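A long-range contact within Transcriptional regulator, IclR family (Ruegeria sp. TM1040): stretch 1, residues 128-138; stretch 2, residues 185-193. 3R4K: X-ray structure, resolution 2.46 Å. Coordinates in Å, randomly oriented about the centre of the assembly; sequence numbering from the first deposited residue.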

# COMPACT_ATOMS: atom_id res chain seq x y z
N ALA A 128 -8.79 13.05 -16.92
CA ALA A 128 -10.01 12.25 -16.72
C ALA A 128 -10.62 11.83 -18.07
O ALA A 128 -11.77 11.39 -18.12
CB ALA A 128 -11.03 12.99 -15.86
N GLU A 129 -9.83 11.90 -19.16
CA GLU A 129 -10.26 11.42 -20.47
C GLU A 129 -10.22 9.88 -20.45
O GLU A 129 -9.24 9.28 -20.01
CB GLU A 129 -9.35 12.01 -21.58
CG GLU A 129 -9.74 11.57 -22.98
CD GLU A 129 -9.34 12.53 -24.10
OE1 GLU A 129 -8.17 12.96 -24.14
OE2 GLU A 129 -10.21 12.80 -24.95
N VAL A 130 -11.31 9.24 -20.88
CA VAL A 130 -11.42 7.78 -20.90
C VAL A 130 -10.84 7.26 -22.22
O VAL A 130 -11.22 7.74 -23.30
CB VAL A 130 -12.86 7.29 -20.62
CG1 VAL A 130 -12.95 5.76 -20.67
CG2 VAL A 130 -13.37 7.82 -19.28
N LEU A 131 -9.91 6.31 -22.12
CA LEU A 131 -9.23 5.71 -23.27
C LEU A 131 -9.81 4.34 -23.56
O LEU A 131 -10.22 3.61 -22.64
CB LEU A 131 -7.72 5.58 -23.02
CG LEU A 131 -6.92 6.81 -22.53
CD1 LEU A 131 -7.44 8.15 -23.03
CD2 LEU A 131 -6.73 6.78 -21.11
N THR A 132 -9.88 3.98 -24.85
CA THR A 132 -10.39 2.67 -25.24
C THR A 132 -9.27 1.63 -25.04
O THR A 132 -8.09 1.97 -25.15
CB THR A 132 -10.94 2.70 -26.68
OG1 THR A 132 -9.88 2.97 -27.59
CG2 THR A 132 -12.06 3.72 -26.87
N PHE A 133 -9.65 0.38 -24.74
CA PHE A 133 -8.66 -0.68 -24.56
C PHE A 133 -8.10 -1.14 -25.90
O PHE A 133 -6.94 -1.54 -25.99
CB PHE A 133 -9.25 -1.86 -23.79
CG PHE A 133 -9.34 -1.63 -22.30
CD1 PHE A 133 -8.19 -1.58 -21.51
CD2 PHE A 133 -10.57 -1.45 -21.68
CE1 PHE A 133 -8.28 -1.33 -20.13
CE2 PHE A 133 -10.66 -1.23 -20.30
CZ PHE A 133 -9.52 -1.16 -19.54
N HIS A 134 -8.92 -1.06 -26.95
CA HIS A 134 -8.56 -1.54 -28.28
C HIS A 134 -8.01 -0.43 -29.21
O HIS A 134 -7.30 -0.75 -30.16
CB HIS A 134 -9.78 -2.22 -28.94
CG HIS A 134 -10.92 -1.29 -29.20
ND1 HIS A 134 -11.76 -0.85 -28.19
CD2 HIS A 134 -11.34 -0.75 -30.37
CE1 HIS A 134 -12.64 -0.05 -28.77
NE2 HIS A 134 -12.42 0.05 -30.09
N GLY A 135 -8.36 0.84 -28.96
CA GLY A 135 -7.98 1.94 -29.83
C GLY A 135 -6.81 2.81 -29.41
O GLY A 135 -6.43 3.73 -30.14
N THR A 136 -6.23 2.55 -28.23
CA THR A 136 -5.09 3.33 -27.75
C THR A 136 -3.91 2.41 -27.47
O THR A 136 -4.12 1.24 -27.14
CB THR A 136 -5.44 4.15 -26.47
OG1 THR A 136 -5.75 3.28 -25.39
CG2 THR A 136 -6.57 5.12 -26.67
N ALA A 137 -2.67 2.95 -27.55
CA ALA A 137 -1.46 2.21 -27.19
C ALA A 137 -1.52 1.88 -25.69
O ALA A 137 -1.20 0.77 -25.29
CB ALA A 137 -0.22 3.03 -27.53
N SER A 138 -1.99 2.86 -24.87
CA SER A 138 -2.16 2.73 -23.41
C SER A 138 -3.12 1.57 -23.09
O SER A 138 -2.78 0.73 -22.26
CB SER A 138 -2.66 4.03 -22.79
OG SER A 138 -1.79 5.10 -23.11
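Stretch 2, residues 185-193: LAQSIGGFE

Stretch 2 runs as an extended strand from Ala 186 to Ile 189, then turns through Gly 190 and Gly 191 to bring Phe 192 onto stretch 1. The order of contacts is reversed between the two segments: the start of the strand lies against Ala 137, at the beginning of a helix, whereas Phe 192 reaches back to Glu 129 to Thr 132.

Leu 185 makes no contact, and its CA-to-CB bond points away. At Ala 186 the bond points toward stretch 1, placing CB 3.3 Å from Ala 137 O and 4.4 Å from Ala 137 CB. The alternation of an extended backbone (phi/psi -129/143 at Gln 187) then turns Gln 187 away, Ser 188 toward and Ile 189 away. Ser 188 CB packs 3.5 Å from Ala 137 N, and the CA atoms of Ser 188 and Ala 137 are 4.9 Å apart. With chi1 in the t rotamer, Ser 188 OG donates a weak hydrogen bond of 3.3 Å to Gly 135 O.

The strand ends at Ile 189; Gly 190 follows in the loop, and its positive phi (53°) favours glycine. At Gly 191 the backbones come close, with Gly 191 CA 4.5 Å from Gly 135 CA; a CB on Gly 191 would lie 2.6 Å from Gly 135 O, a clash. A water molecule bridges the segments here, donating to Gly 191 O at 2.8 Å and lying 2.9 Å from Thr 132 OG1.

Phe 192 contributes the most extensive contact. Its t rotamer (chi1 -168°) carries the ring along stretch 1, with CD1 3.5 Å from Thr 136 CG2, CE1 3.9 Å from Leu 131 CA and CZ 3.9 Å from Leu 131 CD1. Val 130 O meets the ring edge 3.3 Å from Phe 192 CZ. Next in sequence, Glu 193 OE2 lies 4.6 Å from Glu 129 OE2, a proximity of like charges rather than a stabilising pair.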

# COMPACT_ATOMS: atom_id res chain seq x y z
N LEU A 185 6.04 -3.28 -24.99
CA LEU A 185 5.71 -1.95 -25.53
C LEU A 185 4.60 -2.05 -26.59
O LEU A 185 4.63 -2.95 -27.45
CB LEU A 185 6.97 -1.30 -26.14
CG LEU A 185 6.87 0.19 -26.48
CD1 LEU A 185 8.11 0.91 -26.05
CD2 LEU A 185 6.67 0.40 -27.95
N ALA A 186 3.64 -1.12 -26.53
CA ALA A 186 2.51 -1.03 -27.46
C ALA A 186 2.61 0.23 -28.31
O ALA A 186 3.05 1.28 -27.84
CB ALA A 186 1.19 -1.04 -26.69
N GLN A 187 2.17 0.12 -29.56
CA GLN A 187 2.10 1.22 -30.52
C GLN A 187 0.70 1.27 -31.15
O GLN A 187 0.09 0.22 -31.36
CB GLN A 187 3.17 1.07 -31.61
CG GLN A 187 4.46 1.81 -31.28
CD GLN A 187 5.45 1.71 -32.41
OE1 GLN A 187 5.34 2.37 -33.46
NE2 GLN A 187 6.45 0.86 -32.24
N SER A 188 0.19 2.49 -31.41
CA SER A 188 -1.12 2.70 -32.03
C SER A 188 -1.11 3.98 -32.85
O SER A 188 -0.72 5.04 -32.35
CB SER A 188 -2.24 2.74 -30.99
OG SER A 188 -3.50 3.00 -31.58
N ILE A 189 -1.51 3.88 -34.12
CA ILE A 189 -1.55 4.99 -35.05
C ILE A 189 -3.01 5.30 -35.40
O ILE A 189 -3.68 4.50 -36.05
CB ILE A 189 -0.68 4.74 -36.31
CG1 ILE A 189 0.75 4.29 -35.91
CG2 ILE A 189 -0.62 6.00 -37.18
CD1 ILE A 189 1.48 3.43 -36.95
N GLY A 190 -3.46 6.45 -34.92
CA GLY A 190 -4.78 7.01 -35.15
C GLY A 190 -6.02 6.17 -34.87
O GLY A 190 -7.00 6.31 -35.60
N GLY A 191 -5.98 5.36 -33.81
CA GLY A 191 -7.10 4.51 -33.39
C GLY A 191 -8.07 5.22 -32.45
O GLY A 191 -9.24 4.84 -32.36
N PHE A 192 -7.58 6.25 -31.73
CA PHE A 192 -8.34 7.08 -30.79
C PHE A 192 -8.56 8.48 -31.39
O PHE A 192 -9.67 9.02 -31.35
CB PHE A 192 -7.59 7.18 -29.45
CG PHE A 192 -8.37 7.76 -28.30
CD1 PHE A 192 -9.38 7.02 -27.66
CD2 PHE A 192 -8.07 9.03 -27.80
CE1 PHE A 192 -10.08 7.55 -26.58
CE2 PHE A 192 -8.76 9.56 -26.70
CZ PHE A 192 -9.77 8.82 -26.10
N GLU A 193 -7.49 9.04 -31.96
CA GLU A 193 -7.48 10.34 -32.62
C GLU A 193 -6.70 10.20 -33.91
O GLU A 193 -5.59 9.65 -33.89
CB GLU A 193 -6.85 11.42 -31.71
CG GLU A 193 -7.62 11.73 -30.43
CD GLU A 193 -8.79 12.69 -30.51
OE1 GLU A 193 -9.10 13.20 -31.62
OE2 GLU A 193 -9.40 12.95 -29.45
O HOH W 1 -10.60 4.36 -29.99